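L-asparagine oxygenase (Streptomyces coelicolor, PDB 2OG5) catalyses the iron(II)- and 2-oxoglutarate-dependent 3-hydroxylation of L-asparagine to (2S,3S)-3-hydroxyasparagine, a building block of the calcium-dependent lipopeptide antibiotic. Local coordinates at residues A131-T136 with G299-V304; M135-L140 with Q328-L333; A210-V215 with P260-D265; P217-S222 with Q284-A289. One frame throughout, in Å; residues are numbered along the deposited sequence.

Interaction 1 (A131-T136 with G299-V304)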
# COMPACT_ATOMS: atom_id res chain seq x y z
N ALA A 131 2.71 -13.25 -8.18
CA ALA A 131 3.13 -12.94 -9.55
C ALA A 131 2.60 -11.58 -9.97
O ALA A 131 3.35 -10.72 -10.42
CB ALA A 131 2.64 -14.04 -10.53
N VAL A 132 1.31 -11.36 -9.81
CA VAL A 132 0.72 -10.07 -10.16
C VAL A 132 1.38 -8.90 -9.40
O VAL A 132 1.75 -7.88 -10.00
CB VAL A 132 -0.80 -10.08 -9.91
CG1 VAL A 132 -1.38 -8.68 -10.03
CG2 VAL A 132 -1.48 -11.05 -10.88
N LEU A 133 1.52 -9.04 -8.09
CA LEU A 133 2.06 -7.96 -7.29
C LEU A 133 3.52 -7.67 -7.61
O LEU A 133 3.90 -6.51 -7.73
CB LEU A 133 1.91 -8.25 -5.79
CG LEU A 133 0.50 -8.03 -5.25
CD1 LEU A 133 0.34 -8.75 -3.91
CD2 LEU A 133 0.17 -6.54 -5.09
N LEU A 134 4.35 -8.70 -7.74
CA LEU A 134 5.77 -8.44 -7.92
C LEU A 134 6.07 -7.96 -9.35
O LEU A 134 6.98 -7.15 -9.56
CB LEU A 134 6.63 -9.65 -7.50
CG LEU A 134 6.59 -9.96 -5.99
CD1 LEU A 134 7.54 -11.09 -5.61
CD2 LEU A 134 6.89 -8.73 -5.15
N MET A 135 5.31 -8.43 -10.33
CA MET A 135 5.44 -7.89 -11.70
C MET A 135 5.12 -6.39 -11.70
O MET A 135 5.90 -5.58 -12.20
CB MET A 135 4.54 -8.62 -12.70
CG MET A 135 5.03 -10.02 -13.04
SD MET A 135 4.10 -10.82 -14.37
CE MET A 135 2.50 -11.07 -13.59
N THR A 136 4.00 -6.02 -11.09
CA THR A 136 3.60 -4.61 -11.07
C THR A 136 4.61 -3.76 -10.30
O THR A 136 4.92 -2.64 -10.71
CB THR A 136 2.20 -4.41 -10.47
OG1 THR A 136 1.28 -5.29 -11.15
CG2 THR A 136 1.74 -2.97 -10.63
N GLY A 299 -9.63 -9.72 -7.86
CA GLY A 299 -9.02 -9.28 -9.11
C GLY A 299 -8.82 -7.78 -9.22
O GLY A 299 -8.36 -7.31 -10.25
N GLU A 300 -9.19 -7.05 -8.17
CA GLU A 300 -8.96 -5.61 -8.14
C GLU A 300 -7.66 -5.31 -7.43
O GLU A 300 -7.36 -5.90 -6.39
CB GLU A 300 -10.12 -4.87 -7.46
CG GLU A 300 -11.39 -5.02 -8.25
CD GLU A 300 -12.52 -4.16 -7.75
OE1 GLU A 300 -12.44 -3.70 -6.58
OE2 GLU A 300 -13.48 -3.95 -8.53
N LEU A 301 -6.89 -4.39 -8.01
CA LEU A 301 -5.60 -3.95 -7.48
C LEU A 301 -5.66 -2.45 -7.26
O LEU A 301 -5.77 -1.70 -8.23
CB LEU A 301 -4.50 -4.26 -8.49
CG LEU A 301 -3.08 -3.78 -8.16
CD1 LEU A 301 -2.57 -4.46 -6.90
CD2 LEU A 301 -2.13 -4.04 -9.34
N ALA A 302 -5.58 -2.03 -5.99
CA ALA A 302 -5.55 -0.62 -5.63
C ALA A 302 -4.10 -0.24 -5.45
O ALA A 302 -3.37 -0.96 -4.77
CB ALA A 302 -6.32 -0.37 -4.35
N ILE A 303 -3.69 0.88 -6.04
CA ILE A 303 -2.33 1.38 -5.88
C ILE A 303 -2.42 2.79 -5.34
O ILE A 303 -3.02 3.67 -5.98
CB ILE A 303 -1.55 1.36 -7.20
CG1 ILE A 303 -1.57 -0.03 -7.83
CG2 ILE A 303 -0.10 1.85 -6.98
CD1 ILE A 303 -0.92 -0.08 -9.22
N VAL A 304 -1.87 3.00 -4.15
CA VAL A 304 -1.93 4.27 -3.44
C VAL A 304 -0.56 4.94 -3.51
O VAL A 304 0.46 4.32 -3.24
CB VAL A 304 -2.33 4.05 -1.97
CG1 VAL A 304 -2.41 5.36 -1.23
CG2 VAL A 304 -3.67 3.28 -1.88
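Leu-133 and Thr-136 on helix 128-140 meet Leu-301 and Ile-303 on strand 301-305 in a small, buried and largely apolar contact without a hydrogen bond between the segments. Val-132, first along the helix, faces the strand, but its CG1 is 4.8 Å from Leu-301 CD2; more telling is its carbonyl, which serves the next turn. Leu-133 approaches through its CD2 branch, 3.9 Å from Leu-301 CD1, with the two side chains slanting across one another. Thr-136, a turn later, divides its two branches between two partners. Its OG1 reaches toward Leu-301 CD2 at 4.1 Å, while CG2 lies 4.2 Å from Ile-303 CD1. Leu-301 thus spreads its methyls between Leu-133 and Thr-136, its CG pointing opposite the backbone N (chi1 176°). The buried hydroxyl is satisfied within its own helix: Thr-136 OG1 donates to Val-132 O at 2.9 Å. That carbonyl also accepts from Thr-136 N at 3.1 Å, the two donors arriving from opposite faces of its plane; the side-chain bond fixes the threonine's rotation, keeping its methyl on the strand side. The axes of helix segment 131-136 and strand segment 301-304 come within 11.3 Å, at 33°. This is a helix packed on a sheet of the jelly-roll core, with the Leu-133 side chain about 6 Å from that of Arg-329, which binds L-asparagine. Strand 191-196, which pairs with strand 301-305, supplies Leu-195, which touches both leucines, and Met-193, which touches Leu-133 and Thr-136; helix 42-58 packs on Ala-131 and Met-135, and helix 66-76 on Leu-134, Met-135 and, through Trp-76, Thr-136.

Interaction 2 (M135-L140 with Q328-L333)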
# COMPACT_ATOMS: atom_id res chain seq x y z
N MET A 135 5.31 -8.43 -10.33
CA MET A 135 5.44 -7.89 -11.70
C MET A 135 5.12 -6.39 -11.70
O MET A 135 5.90 -5.58 -12.20
CB MET A 135 4.54 -8.62 -12.70
CG MET A 135 5.03 -10.02 -13.04
SD MET A 135 4.10 -10.82 -14.37
CE MET A 135 2.50 -11.07 -13.59
N THR A 136 4.00 -6.02 -11.09
CA THR A 136 3.60 -4.61 -11.07
C THR A 136 4.61 -3.76 -10.30
O THR A 136 4.92 -2.64 -10.71
CB THR A 136 2.20 -4.41 -10.47
OG1 THR A 136 1.28 -5.29 -11.15
CG2 THR A 136 1.74 -2.97 -10.63
N ALA A 137 5.13 -4.28 -9.19
CA ALA A 137 6.14 -3.55 -8.42
C ALA A 137 7.36 -3.25 -9.27
O ALA A 137 7.91 -2.15 -9.21
CB ALA A 137 6.55 -4.36 -7.18
N CYS A 138 7.78 -4.23 -10.07
CA CYS A 138 8.93 -4.04 -10.95
C CYS A 138 8.66 -3.07 -12.10
O CYS A 138 9.60 -2.51 -12.68
CB CYS A 138 9.42 -5.39 -11.49
SG CYS A 138 10.21 -6.43 -10.27
N GLY A 139 7.40 -2.90 -12.48
CA GLY A 139 7.01 -1.90 -13.45
C GLY A 139 7.02 -0.48 -12.92
O GLY A 139 7.38 0.47 -13.65
N LEU A 140 6.62 -0.30 -11.66
CA LEU A 140 6.57 1.03 -11.04
C LEU A 140 7.90 1.46 -10.41
O LEU A 140 8.12 2.64 -10.16
CB LEU A 140 5.47 1.09 -9.99
CG LEU A 140 4.06 1.22 -10.52
CD1 LEU A 140 3.04 1.02 -9.40
CD2 LEU A 140 3.86 2.58 -11.18
N GLN A 328 -3.65 -9.12 -0.53
CA GLN A 328 -2.19 -9.22 -0.44
C GLN A 328 -1.58 -7.87 -0.81
O GLN A 328 -2.08 -7.15 -1.69
CB GLN A 328 -1.66 -10.37 -1.28
CG GLN A 328 -2.04 -11.70 -0.64
CD GLN A 328 -1.47 -12.92 -1.31
OE1 GLN A 328 -1.34 -12.99 -2.55
NE2 GLN A 328 -1.16 -13.93 -0.50
N ARG A 329 -0.52 -7.52 -0.09
CA ARG A 329 0.07 -6.20 -0.15
C ARG A 329 1.54 -6.28 -0.51
O ARG A 329 2.29 -7.09 0.04
CB ARG A 329 -0.08 -5.52 1.21
CG ARG A 329 0.41 -4.08 1.21
CD ARG A 329 0.23 -3.45 2.55
NE ARG A 329 1.09 -4.09 3.54
CZ ARG A 329 1.01 -3.87 4.85
NH1 ARG A 329 0.10 -3.03 5.34
NH2 ARG A 329 1.82 -4.51 5.67
N THR A 330 1.96 -5.39 -1.41
CA THR A 330 3.36 -5.19 -1.73
C THR A 330 3.67 -3.70 -1.80
O THR A 330 2.89 -2.92 -2.34
CB THR A 330 3.71 -5.85 -3.06
OG1 THR A 330 3.59 -7.26 -2.89
CG2 THR A 330 5.13 -5.52 -3.51
N PHE A 331 4.81 -3.34 -1.21
CA PHE A 331 5.34 -1.98 -1.25
C PHE A 331 6.24 -1.78 -2.46
O PHE A 331 6.99 -2.69 -2.84
CB PHE A 331 6.15 -1.68 -0.00
CG PHE A 331 5.39 -1.86 1.29
CD1 PHE A 331 4.09 -1.42 1.43
CD2 PHE A 331 6.01 -2.45 2.39
CE1 PHE A 331 3.41 -1.56 2.62
CE2 PHE A 331 5.33 -2.61 3.59
CZ PHE A 331 4.04 -2.15 3.71
N VAL A 332 6.19 -0.58 -3.04
CA VAL A 332 7.07 -0.20 -4.13
C VAL A 332 7.96 0.97 -3.74
O VAL A 332 7.48 1.96 -3.17
CB VAL A 332 6.26 0.20 -5.36
CG1 VAL A 332 7.17 0.51 -6.55
CG2 VAL A 332 5.26 -0.90 -5.71
N LEU A 333 9.24 0.84 -4.06
CA LEU A 333 10.22 1.90 -3.95
C LEU A 333 10.53 2.39 -5.36
O LEU A 333 10.92 1.62 -6.24
CB LEU A 333 11.48 1.41 -3.23
CG LEU A 333 11.23 0.99 -1.78
CD1 LEU A 333 12.43 0.21 -1.20
CD2 LEU A 333 10.90 2.18 -0.90
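Val-332 presents both of its methyls to helix 128-140, one to each of two residues a turn apart. CG2 turns to Ala-137, lying 4.0 Å from its CB; CG1 turns to Leu-140, 3.9 Å from its CB, and also rests 3.8 Å from the carbonyl oxygen Ala-137 O. The torsion accounts for this division: with CG1 opposite the backbone N (chi1 -176°), CG2 falls beside that N, so that the two methyls lie side by side against the helix. Thr-330, two residues earlier on the same face of the strand, points its methyl the same way, CG2 standing 4.1 Å from Ala-137 CB. Its hydroxyl is engaged elsewhere, bonded to the carbonyl of Leu-154. Ala-137 therefore sits over both strand residues; consistent with the small alanine, the axes of segments 135-140 and 328-333 come within 7.9 Å, at 17°. Met-193 of the adjoining strand 191-196 and Pro-143 of strand 142-146 pack around the same alanine.

The other face of strand 326-333 looks toward the active site. There Phe-331 lays CZ 3.4 Å above the guanidinium plane of Arg-329, toward its rim, and Arg-329, which binds L-asparagine, is hydrogen-bonded through NH2 to Gln-156 OE1. A strand with a helix on one face and substrate-binding side chains on the other fits the jelly-roll core of the iron(II)/2-oxoglutarate-dependent oxygenases, here of the clavaminate synthase family.

Interaction 3 (A210-V215 with P260-D265)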
# COMPACT_ATOMS: atom_id res chain seq x y z
N ALA A 210 -7.33 9.20 1.08
CA ALA A 210 -7.52 10.65 1.04
C ALA A 210 -6.23 11.35 0.64
O ALA A 210 -5.18 11.12 1.23
CB ALA A 210 -7.98 11.16 2.39
N CYS A 211 -6.32 12.22 -0.36
CA CYS A 211 -5.15 12.84 -0.96
C CYS A 211 -5.00 14.27 -0.50
O CYS A 211 -5.98 15.03 -0.46
CB CYS A 211 -5.27 12.78 -2.48
SG CYS A 211 -3.81 13.33 -3.40
N VAL A 212 -3.77 14.65 -0.16
CA VAL A 212 -3.46 16.03 0.23
C VAL A 212 -3.87 17.03 -0.86
O VAL A 212 -4.18 18.19 -0.55
CB VAL A 212 -1.97 16.21 0.59
CG1 VAL A 212 -1.09 16.09 -0.65
CG2 VAL A 212 -1.74 17.55 1.30
N ARG A 213 -3.91 16.60 -2.12
CA ARG A 213 -4.34 17.47 -3.23
C ARG A 213 -5.81 17.91 -3.13
O ARG A 213 -6.16 19.02 -3.58
CB ARG A 213 -4.11 16.81 -4.59
CG ARG A 213 -2.64 16.60 -4.90
CD ARG A 213 -2.40 15.82 -6.18
NE ARG A 213 -0.95 15.75 -6.40
CZ ARG A 213 -0.29 14.69 -6.86
NH1 ARG A 213 -0.90 13.58 -7.20
NH2 ARG A 213 1.03 14.76 -6.98
N ARG A 214 -6.66 17.05 -2.59
CA ARG A 214 -8.07 17.39 -2.37
C ARG A 214 -8.25 18.30 -1.18
O ARG A 214 -9.17 19.11 -1.18
CB ARG A 214 -8.94 16.15 -2.14
CG ARG A 214 -9.04 15.17 -3.30
CD ARG A 214 -9.74 15.78 -4.49
NE ARG A 214 -10.19 14.76 -5.45
CZ ARG A 214 -10.73 15.04 -6.64
NH1 ARG A 214 -10.91 16.31 -7.01
NH2 ARG A 214 -11.10 14.06 -7.44
N VAL A 215 -7.41 18.17 -0.16
CA VAL A 215 -7.65 18.91 1.08
C VAL A 215 -6.89 20.22 1.22
O VAL A 215 -7.41 21.15 1.82
CB VAL A 215 -7.44 18.05 2.36
CG1 VAL A 215 -8.18 16.72 2.23
CG2 VAL A 215 -6.00 17.83 2.65
N PRO A 260 2.48 19.76 -2.31
CA PRO A 260 3.36 19.08 -1.37
C PRO A 260 3.19 17.57 -1.30
O PRO A 260 2.15 17.03 -1.69
CB PRO A 260 2.95 19.68 -0.02
CG PRO A 260 1.54 20.06 -0.20
CD PRO A 260 1.42 20.53 -1.63
N ASP A 261 4.22 16.89 -0.82
CA ASP A 261 4.05 15.55 -0.26
C ASP A 261 3.65 15.70 1.20
O ASP A 261 3.73 16.79 1.76
CB ASP A 261 5.36 14.75 -0.34
CG ASP A 261 5.80 14.47 -1.76
OD1 ASP A 261 4.98 14.49 -2.69
OD2 ASP A 261 7.01 14.18 -1.94
N LEU A 262 3.23 14.60 1.83
CA LEU A 262 3.02 14.64 3.28
C LEU A 262 3.50 13.38 3.99
O LEU A 262 3.75 12.35 3.37
CB LEU A 262 1.57 14.94 3.64
CG LEU A 262 0.57 13.80 3.69
CD1 LEU A 262 -0.75 14.35 4.22
CD2 LEU A 262 0.40 13.16 2.31
N ARG A 263 3.64 13.51 5.31
CA ARG A 263 4.13 12.43 6.15
C ARG A 263 3.37 12.53 7.47
O ARG A 263 3.65 13.42 8.29
CB ARG A 263 5.63 12.60 6.35
CG ARG A 263 6.29 11.50 7.14
CD ARG A 263 7.80 11.66 7.11
NE ARG A 263 8.27 12.55 8.15
CZ ARG A 263 8.84 12.17 9.29
NH1 ARG A 263 9.00 10.88 9.60
NH2 ARG A 263 9.25 13.09 10.15
N VAL A 264 2.38 11.67 7.66
CA VAL A 264 1.55 11.71 8.86
C VAL A 264 0.92 10.36 9.15
O VAL A 264 0.65 9.58 8.25
CB VAL A 264 0.44 12.80 8.73
CG1 VAL A 264 -0.65 12.38 7.75
CG2 VAL A 264 -0.16 13.16 10.11
N ASP A 265 0.72 10.09 10.44
CA ASP A 265 -0.05 8.93 10.88
C ASP A 265 -0.94 9.44 11.99
O ASP A 265 -0.44 9.84 13.03
CB ASP A 265 0.90 7.84 11.38
CG ASP A 265 0.19 6.57 11.79
OD1 ASP A 265 -0.91 6.66 12.36
OD2 ASP A 265 0.74 5.48 11.55
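Val-212 meets Pro-260 and Leu-262 through a torsion that sets CG1 in the crowded position between its own backbone N and carbonyl carbon (chi1 69°), with CG2 opposite the N. One methyl is thereby laid on the backbone of the other segment and the second on its proline ring. In the jelly-roll fold this is where strand 207-211 turns directly into the short helix 212-215, and the partner, strand 260-262, belongs to a two-stranded antiparallel hairpin with strand 253-255. CG1 of Val-212 approaches Pro-260 O to 3.5 Å, while its CG2 is 4.4 Å from Pro-260 CG. Two residues on, Leu-262 does point toward the valine, and its CD2 lies 4.2 Å from Val-212 CB. No hydrogen bond joins the two segments; the contact rests on van der Waals packing round Val-212, which Leu-253 touches as well.

Leu-262 also rests on Phe-287 of helix 274-290, linking the hairpin to that helix. Its side chain is about 9 Å from that of His-179, an iron ligand, so the contact lies near the metal site without being part of it. Arg-213, next to the valine, ties the helix to the hairpin turn, just before strand 260-262, by a salt bridge from NE to Asp-259 OD1. The turn into the helix is capped by Cys-211: its SG accepts from Arg-213 N at 3.5 Å, with an N-H...S angle of 157°.

Interaction 4 (P217-S222 with Q284-A289)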
# COMPACT_ATOMS: atom_id res chain seq x y z
N PRO A 217 -6.32 22.94 -0.53
CA PRO A 217 -7.04 24.20 -0.79
C PRO A 217 -8.18 24.51 0.17
O PRO A 217 -8.66 25.65 0.19
CB PRO A 217 -7.61 23.99 -2.21
CG PRO A 217 -6.89 22.82 -2.77
CD PRO A 217 -6.50 21.96 -1.62
N LEU A 218 -8.61 23.53 0.97
CA LEU A 218 -9.73 23.71 1.90
C LEU A 218 -9.28 24.05 3.33
O LEU A 218 -10.10 24.49 4.16
CB LEU A 218 -10.58 22.44 1.95
CG LEU A 218 -11.01 21.85 0.61
CD1 LEU A 218 -11.77 20.55 0.83
CD2 LEU A 218 -11.86 22.85 -0.18
N LEU A 219 -8.01 23.85 3.64
CA LEU A 219 -7.50 24.06 5.00
C LEU A 219 -7.34 25.54 5.32
O LEU A 219 -7.03 26.34 4.43
CB LEU A 219 -6.15 23.36 5.17
CG LEU A 219 -6.16 21.85 4.98
CD1 LEU A 219 -4.74 21.33 5.07
CD2 LEU A 219 -7.05 21.20 6.02
N SER A 220 -7.51 25.89 6.59
CA SER A 220 -7.34 27.27 7.03
C SER A 220 -5.86 27.65 7.03
O SER A 220 -4.98 26.79 7.16
CB SER A 220 -7.94 27.48 8.42
OG SER A 220 -7.24 26.78 9.43
N ASP A 221 -5.59 28.94 6.87
CA ASP A 221 -4.22 29.44 6.81
C ASP A 221 -3.40 29.02 8.04
O ASP A 221 -2.23 28.66 7.91
CB ASP A 221 -4.19 30.96 6.67
CG ASP A 221 -4.57 31.44 5.27
OD1 ASP A 221 -4.61 30.62 4.33
OD2 ASP A 221 -4.83 32.65 5.12
N SER A 222 -4.01 29.09 9.21
CA SER A 222 -3.34 28.73 10.46
C SER A 222 -2.96 27.25 10.47
O SER A 222 -1.88 26.89 10.93
CB SER A 222 -4.19 29.09 11.69
OG SER A 222 -5.49 28.51 11.64
N GLN A 284 -7.55 15.77 9.78
CA GLN A 284 -8.38 14.58 9.90
C GLN A 284 -9.80 14.82 9.39
O GLN A 284 -10.36 14.00 8.66
CB GLN A 284 -8.41 14.07 11.35
CG GLN A 284 -9.51 13.02 11.70
CD GLN A 284 -9.43 11.72 10.91
OE1 GLN A 284 -8.37 11.35 10.40
NE2 GLN A 284 -10.56 11.01 10.82
N ALA A 285 -10.39 15.95 9.79
CA ALA A 285 -11.74 16.29 9.35
C ALA A 285 -11.87 16.35 7.83
O ALA A 285 -12.83 15.83 7.27
CB ALA A 285 -12.18 17.62 9.96
N HIS A 286 -10.90 16.99 7.17
CA HIS A 286 -10.94 17.13 5.71
C HIS A 286 -10.59 15.82 4.98
O HIS A 286 -11.14 15.56 3.91
CB HIS A 286 -10.03 18.27 5.25
CG HIS A 286 -10.59 19.63 5.54
ND1 HIS A 286 -10.33 20.31 6.70
CD2 HIS A 286 -11.42 20.42 4.82
CE1 HIS A 286 -10.97 21.47 6.69
NE2 HIS A 286 -11.65 21.56 5.56
N PHE A 287 -9.71 15.02 5.56
CA PHE A 287 -9.46 13.66 5.04
C PHE A 287 -10.76 12.88 5.06
O PHE A 287 -11.13 12.21 4.09
CB PHE A 287 -8.45 12.87 5.88
CG PHE A 287 -7.00 13.24 5.69
CD1 PHE A 287 -6.51 13.78 4.51
CD2 PHE A 287 -6.10 12.95 6.70
CE1 PHE A 287 -5.14 14.07 4.37
CE2 PHE A 287 -4.74 13.23 6.56
CZ PHE A 287 -4.28 13.80 5.40
N ASP A 288 -11.47 12.96 6.18
CA ASP A 288 -12.71 12.23 6.30
C ASP A 288 -13.72 12.69 5.24
O ASP A 288 -14.43 11.86 4.68
CB ASP A 288 -13.30 12.41 7.69
CG ASP A 288 -14.49 11.52 7.92
OD1 ASP A 288 -14.27 10.30 8.09
OD2 ASP A 288 -15.62 12.04 7.93
N ALA A 289 -13.78 14.00 4.99
CA ALA A 289 -14.78 14.56 4.07
C ALA A 289 -14.51 14.23 2.60
O ALA A 289 -15.45 14.09 1.80
CB ALA A 289 -14.88 16.07 4.25
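Leu-218 and Leu-219, consecutive in the loop ahead of helix 221-227, both meet the imidazole of His-286 from one side of its plane, Leu-218 at CD2 and NE2, Leu-219 at ND1. Leu-218 CB is 3.6 Å from His-286 CD2, its CD1 4.0 Å from the same carbon, and the two side chains run aslant of each other. The carbonyl oxygen Leu-218 O lies 3.6 Å from His-286 NE2, a close approach that does not amount to a hydrogen bond. Leu-219 brings a single methyl, CD2, to 3.5 Å from His-286 ND1, its side chain and the histidine passing each other in opposite directions. CG of the histidine points opposite its carbonyl carbon (chi1 -74°), which carries the ring out from the helix toward the loop.

Helix 274-290 packs on the jelly-roll core through Phe-287, which touches Ala-210 of strand 207-211, and the contact joins this helix to the chain leading from helix 212-215 into helix 221-227, far from the metal and substrate sites. His-286 ND1 is hydrogen-bonded to Glu-282 O one turn back, a bond that restrains rotation of the ring. The same glutamate reaches the loop through its side chain, its OE1 pairing with Ser-220 OG; Ser-220 in turn is the N-cap of helix 221-227. Leu-219 also touches Val-224 and Leu-227 of that helix, whereas Leu-218 is exposed to solvent. Next along helix 274-290, Phe-287 turns inward onto Val-215 and Leu-266.

In the fold
The contacts form two clusters. Interactions 1 and 2, with centres 7 Å apart, start from the same helix, 128-140, and share Met-135 and Thr-136; they land on strands 301-305 and 326-333 of the same mixed sheet, each paired with strand 191-196 between them. Interactions 3 and 4, 10 Å apart between centres, touch through Val-215 and Phe-287 and alternate along the chain, coupling helix 212-215, the 260-262 hairpin and helix 274-290. The clusters lie 21 to 31 Å apart by centres. Interactions 3 and 4 both fall within the long chain excursion spanned by interactions 1 and 2; helix 128-140 thus packs on strands that come after that excursion, including the one carrying substrate-binding Arg-329.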